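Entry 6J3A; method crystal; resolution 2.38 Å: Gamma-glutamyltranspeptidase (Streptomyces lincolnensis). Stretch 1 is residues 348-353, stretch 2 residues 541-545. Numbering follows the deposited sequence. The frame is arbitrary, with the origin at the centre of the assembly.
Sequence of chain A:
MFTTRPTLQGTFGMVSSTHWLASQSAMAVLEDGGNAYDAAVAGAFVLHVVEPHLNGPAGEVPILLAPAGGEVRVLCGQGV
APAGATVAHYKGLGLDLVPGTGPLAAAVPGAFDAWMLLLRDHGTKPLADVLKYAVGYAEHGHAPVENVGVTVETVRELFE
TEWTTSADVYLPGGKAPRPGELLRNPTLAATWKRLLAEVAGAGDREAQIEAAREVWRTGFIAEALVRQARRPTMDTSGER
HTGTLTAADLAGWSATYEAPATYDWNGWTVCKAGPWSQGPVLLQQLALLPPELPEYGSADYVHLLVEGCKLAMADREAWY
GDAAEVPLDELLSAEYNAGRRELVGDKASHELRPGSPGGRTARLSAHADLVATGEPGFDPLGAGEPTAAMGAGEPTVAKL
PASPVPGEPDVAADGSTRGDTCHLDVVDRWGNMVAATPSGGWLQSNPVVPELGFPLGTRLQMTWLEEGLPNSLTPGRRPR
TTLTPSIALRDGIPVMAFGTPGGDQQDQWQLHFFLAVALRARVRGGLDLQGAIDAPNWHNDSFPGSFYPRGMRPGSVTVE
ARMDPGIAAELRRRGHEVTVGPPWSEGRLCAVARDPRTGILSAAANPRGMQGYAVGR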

# COMPACT_ATOMS: atom_id res chain seq x y z
N ALA A 348 -28.67 -27.65 -3.33
CA ALA A 348 -27.35 -27.72 -2.75
C ALA A 348 -27.13 -29.12 -2.21
O ALA A 348 -27.98 -29.64 -1.48
CB ALA A 348 -27.21 -26.69 -1.64
N SER A 349 -26.01 -29.72 -2.58
CA SER A 349 -25.60 -31.02 -2.07
C SER A 349 -25.08 -30.89 -0.62
O SER A 349 -24.34 -29.97 -0.30
CB SER A 349 -24.51 -31.62 -2.97
OG SER A 349 -24.14 -32.93 -2.55
N HIS A 350 -25.51 -31.82 0.24
CA HIS A 350 -24.99 -31.96 1.61
C HIS A 350 -24.13 -33.23 1.74
O HIS A 350 -23.77 -33.64 2.84
CB HIS A 350 -26.16 -32.04 2.59
CG HIS A 350 -26.88 -30.75 2.78
ND1 HIS A 350 -27.16 -30.23 4.03
CD2 HIS A 350 -27.35 -29.85 1.89
CE1 HIS A 350 -27.80 -29.08 3.89
NE2 HIS A 350 -27.92 -28.82 2.60
N GLU A 351 -23.80 -33.82 0.59
CA GLU A 351 -23.21 -35.15 0.50
C GLU A 351 -21.80 -35.02 -0.07
O GLU A 351 -21.54 -34.15 -0.92
CB GLU A 351 -24.06 -36.04 -0.42
CG GLU A 351 -25.28 -36.69 0.24
CD GLU A 351 -26.38 -35.71 0.60
OE1 GLU A 351 -26.87 -34.99 -0.30
OE2 GLU A 351 -26.78 -35.66 1.79
N LEU A 352 -20.90 -35.86 0.41
CA LEU A 352 -19.57 -35.97 -0.18
C LEU A 352 -19.65 -37.01 -1.30
O LEU A 352 -19.98 -38.16 -1.05
CB LEU A 352 -18.55 -36.39 0.87
CG LEU A 352 -17.09 -36.29 0.44
CD1 LEU A 352 -16.70 -34.83 0.29
CD2 LEU A 352 -16.17 -36.98 1.44
N ARG A 353 -19.35 -36.59 -2.54
CA ARG A 353 -19.59 -37.43 -3.72
C ARG A 353 -18.35 -37.53 -4.61
O ARG A 353 -18.28 -36.86 -5.64
CB ARG A 353 -20.74 -36.85 -4.55
CG ARG A 353 -22.09 -36.86 -3.83
CD ARG A 353 -22.84 -35.56 -4.05
NE ARG A 353 -23.68 -35.58 -5.25
CZ ARG A 353 -23.93 -34.54 -6.06
NH1 ARG A 353 -23.39 -33.34 -5.87
NH2 ARG A 353 -24.74 -34.71 -7.10
N ASP A 541 -17.63 -25.51 3.55
CA ASP A 541 -16.97 -26.47 4.46
C ASP A 541 -17.60 -27.86 4.38
O ASP A 541 -17.55 -28.63 5.35
CB ASP A 541 -17.01 -25.97 5.91
CG ASP A 541 -16.08 -24.81 6.18
OD1 ASP A 541 -14.87 -24.87 5.82
OD2 ASP A 541 -16.57 -23.84 6.78
N SER A 542 -18.18 -28.20 3.23
CA SER A 542 -18.88 -29.48 3.06
C SER A 542 -17.94 -30.56 2.52
O SER A 542 -18.11 -31.09 1.43
CB SER A 542 -20.10 -29.30 2.16
OG SER A 542 -20.91 -30.45 2.20
N PHE A 543 -16.96 -30.90 3.35
CA PHE A 543 -15.94 -31.92 3.07
C PHE A 543 -15.10 -32.06 4.35
O PHE A 543 -15.09 -31.13 5.17
CB PHE A 543 -15.04 -31.48 1.91
CG PHE A 543 -14.46 -30.11 2.09
CD1 PHE A 543 -13.35 -29.92 2.92
CD2 PHE A 543 -15.04 -29.01 1.47
CE1 PHE A 543 -12.83 -28.65 3.13
CE2 PHE A 543 -14.51 -27.74 1.66
CZ PHE A 543 -13.41 -27.56 2.49
N PRO A 544 -14.39 -33.18 4.55
CA PRO A 544 -13.55 -33.31 5.75
C PRO A 544 -12.34 -32.36 5.74
O PRO A 544 -11.55 -32.38 4.79
CB PRO A 544 -13.07 -34.76 5.71
CG PRO A 544 -13.24 -35.19 4.30
CD PRO A 544 -14.43 -34.44 3.78
N GLY A 545 -12.23 -31.54 6.78
CA GLY A 545 -11.16 -30.56 6.89
C GLY A 545 -9.79 -31.22 7.00
O GLY A 545 -9.68 -32.35 7.49
O HOH W 1 -20.80 -31.66 0.06

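This is a small, loose contact between two irregular loop segments, held by the two methyls of one leucine packing against a phenylalanine CB and a proline ring and by a single water that bridges the segments, with no direct hydrogen bond between them. The two sides together bury 166 Å², and the touching parts run in nearly the same direction, 9° apart. Their backbones stay well separated: the CA atoms of His350 and Ser542 lie 6.8 Å apart, those of Leu352 and Phe543 6.3 Å. Side chains and a water occupy the space between them.

Leu352 makes the largest single contribution to the covered area, with Ser542 next. Its CA-to-CB bond points sideways, but chi1 in t and chi2 in p bring the end of the side chain nearer to the other stretch. The fork then reaches two neighbours at once: Leu352 CD1 sits 4.1 Å from Phe543 CB, and Leu352 CD2 sits 3.9 Å from Pro544 CD. A branched, apolar end suits this place because it spreads over adjoining carbon surfaces: CD1 lies near both Phe543 and Pro544, and CD2 packs on Pro544. Pro544 offers a compact, buried ring. Phe543 contributes the base of its side chain, while its aromatic ring, with chi1 in p, leads away from the contact.

The polar half centres on Ser542, whose CA-to-CB bond points toward the other stretch. Ser542 OG remains 4.3 Å from the nearest atoms there, Ser349 O and His350 C, too far for a direct hydrogen bond. Water 1 closes the distance. It accepts a hydrogen bond from Ser542 OG at 2.5 Å, a short separation, and donates one to the backbone O of Glu351 at 2.8 Å. A short hydroxyl side chain suits this buried position, since it reaches the water with its one polar atom, and Ser542 OG is also hydrogen-bonded elsewhere in the structure.

Stretch 1 supports its own shape locally. The backbone N of Glu351 donates to Ser349 OG at 3.3 Å, a side-chain-to-backbone link that spans His350. The Glu351 side chain, its CA-to-CB bond directed away from the contact, accepts a weak hydrogen bond at OE1 from His350 N, 3.5 Å away. Glu351 thus serves the interface through its carbonyl, while its side chain stays outside the contact, on an exposed residue. In stretch 2, a weak bond from Phe543 N to Asp541 O, at 3.1 Å, spans Ser542.

The rule to read here is economical: one forked apolar side chain and one water-bridged hydroxyl join two loops whose backbones never meet.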